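Local coordinates for protein PTS-dependent dihydroxyacetone kinase, ADP-binding subunit dhaL (Lactococcus lactis subsp. lactis, PDB 3CR3) that binds ADP, takes up a phosphoryl group from DhaM to form ATP, and passes it to dihydroxyacetone held by DhaK, at residues V67-M72 with A86-S91. Numbering follows the deposited sequence.
Sequences VAMTLM and AFLAMS
The ring of Phe87 takes Val67 CG1 over one face where two consecutive helices run antiparallel, illustrating how a helical hairpin can close around one ring and one small residue. Val67 CG1, anti to its backbone N (chi1 173°), comes down over the middle of the ring, 3.5 Å from the centroid of Phe87 and 12° off the ring normal, a CH-pi contact. Met90 CE, from the next turn of Phe87's own helix, lies over the opposite face, so the ring is clamped between two methyl groups. Leu71 CD1 adds a looser, oblique touch at 4.2 Å from Phe87 CD2. An alanine in place of Phe87 would probably open a gap beside Val67 and Leu71 and leave the selenomethionine methyl of Met90 without the ring it rests on.

Ala68 and Phe87 have the nearest pair of CA atoms, 5.0 Å apart. Ala68 CB lies 3.6 Å from Leu88 N, at the start of the residue after Phe87, and 4.0 Å from Leu88 CB. The branches of Leu88, with CG anti to the backbone N (chi1 -161°), meet two selenomethionines: Leu88 CD1 mainly Met69 CE, at a tight 3.5 Å, and Leu88 CD2 chiefly Met72 CE, at 3.8 Å. Met69 reaches it with a bent chain, Met72 with an extended one that crosses Leu88 at about a right angle.

No hydrogen bond joins the two segments, and the side-chain contacts across them are apolar. They pair helices 60-74 and 79-94 of the all-helical DhaL subunit, the segment axes 8.4 Å apart. Leu11 of helix 4-20 touches both Val67 and Phe87, Thr48 of helix 37-54 packs on Val67 and Leu71, and helix 100-115 flanks helix 79-94 at Ala86 and Ala89.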
loop_
_atom_site.group_PDB
_atom_site.type_symbol
_atom_site.label_atom_id
_atom_site.label_comp_id
_atom_site.label_asym_id
_atom_site.label_seq_id
_atom_site.Cartn_x
_atom_site.Cartn_y
_atom_site.Cartn_z
ATOM N N VAL A 67 -16.410 30.260 0.656
ATOM C CA VAL A 67 -14.975 30.049 0.455
ATOM C C VAL A 67 -14.617 28.632 0.906
ATOM O O VAL A 67 -14.003 27.873 0.160
ATOM C CB VAL A 67 -14.122 31.111 1.199
ATOM C CG1 VAL A 67 -12.611 30.779 1.116
ATOM C CG2 VAL A 67 -14.393 32.488 0.637
ATOM N N ALA A 68 -15.037 28.273 2.111
ATOM C CA ALA A 68 -14.749 26.954 2.663
ATOM C C ALA A 68 -15.185 25.803 1.729
ATOM O O ALA A 68 -14.394 24.911 1.436
ATOM C CB ALA A 68 -15.378 26.817 4.030
HETATM N N MSE A 69 -16.427 25.847 1.242
HETATM C CA MSE A 69 -16.960 24.779 0.389
HETATM C C MSE A 69 -16.302 24.716 -0.987
HETATM O O MSE A 69 -16.070 23.627 -1.505
HETATM C CB MSE A 69 -18.488 24.884 0.240
HETATM C CG MSE A 69 -19.250 24.893 1.564
HETATM SE SE MSE A 69 -18.843 23.369 2.742
HETATM C CE MSE A 69 -17.415 24.056 3.871
ATOM N N THR A 70 -16.001 25.877 -1.565
ATOM C CA THR A 70 -15.318 25.941 -2.858
ATOM C C THR A 70 -13.899 25.342 -2.780
ATOM O O THR A 70 -13.526 24.512 -3.605
ATOM C CB THR A 70 -15.260 27.386 -3.414
ATOM O OG1 THR A 70 -16.547 28.004 -3.296
ATOM C CG2 THR A 70 -14.843 27.385 -4.863
ATOM N N LEU A 71 -13.126 25.761 -1.778
ATOM C CA LEU A 71 -11.770 25.239 -1.577
ATOM C C LEU A 71 -11.792 23.738 -1.263
ATOM O O LEU A 71 -10.951 22.985 -1.760
ATOM C CB LEU A 71 -11.008 26.038 -0.496
ATOM C CG LEU A 71 -10.735 27.533 -0.744
ATOM C CD1 LEU A 71 -9.941 28.164 0.413
ATOM C CD2 LEU A 71 -10.038 27.811 -2.070
HETATM N N MSE A 72 -12.774 23.302 -0.470
HETATM C CA MSE A 72 -12.919 21.886 -0.122
HETATM C C MSE A 72 -13.209 21.002 -1.333
HETATM O O MSE A 72 -12.740 19.873 -1.401
HETATM C CB MSE A 72 -13.993 21.679 0.949
HETATM C CG MSE A 72 -13.537 22.032 2.359
HETATM SE SE MSE A 72 -14.600 21.125 3.702
HETATM C CE MSE A 72 -14.278 22.268 5.246
ATOM N N ALA A 86 -10.345 26.091 7.972
ATOM C CA ALA A 86 -10.052 27.427 8.497
ATOM C C ALA A 86 -11.235 28.343 8.181
ATOM O O ALA A 86 -11.816 28.937 9.074
ATOM C CB ALA A 86 -8.742 27.989 7.913
ATOM N N PHE A 87 -11.628 28.412 6.912
ATOM C CA PHE A 87 -12.721 29.288 6.533
ATOM C C PHE A 87 -14.067 28.900 7.148
ATOM O O PHE A 87 -14.862 29.764 7.488
ATOM C CB PHE A 87 -12.774 29.482 5.010
ATOM C CG PHE A 87 -11.804 30.531 4.522
ATOM C CD1 PHE A 87 -12.132 31.877 4.594
ATOM C CD2 PHE A 87 -10.539 30.172 4.049
ATOM C CE1 PHE A 87 -11.237 32.862 4.188
ATOM C CE2 PHE A 87 -9.633 31.144 3.640
ATOM C CZ PHE A 87 -9.979 32.489 3.709
ATOM N N LEU A 88 -14.295 27.607 7.333
ATOM C CA LEU A 88 -15.538 27.136 7.924
ATOM C C LEU A 88 -15.693 27.629 9.364
ATOM O O LEU A 88 -16.773 28.073 9.764
ATOM C CB LEU A 88 -15.602 25.607 7.865
ATOM C CG LEU A 88 -16.971 24.955 8.023
ATOM C CD1 LEU A 88 -18.004 25.486 7.002
ATOM C CD2 LEU A 88 -16.810 23.457 7.888
ATOM N N ALA A 89 -14.610 27.546 10.133
ATOM C CA ALA A 89 -14.607 28.014 11.515
ATOM C C ALA A 89 -14.775 29.530 11.561
ATOM O O ALA A 89 -15.532 30.054 12.384
ATOM C CB ALA A 89 -13.332 27.602 12.201
HETATM N N MSE A 90 -14.082 30.227 10.657
HETATM C CA MSE A 90 -14.216 31.678 10.512
HETATM C C MSE A 90 -15.636 32.075 10.134
HETATM O O MSE A 90 -16.137 33.106 10.579
HETATM C CB MSE A 90 -13.213 32.228 9.492
HETATM C CG MSE A 90 -11.766 32.090 9.950
HETATM SE SE MSE A 90 -10.480 32.727 8.633
HETATM C CE MSE A 90 -10.350 31.292 7.421
ATOM N N SER A 91 -16.276 31.249 9.314
ATOM C CA SER A 91 -17.680 31.449 8.975
ATOM C C SER A 91 -18.535 31.422 10.252
ATOM O O SER A 91 -19.346 32.323 10.492
ATOM C CB SER A 91 -18.157 30.385 7.981
ATOM O OG SER A 91 -19.506 30.602 7.619
#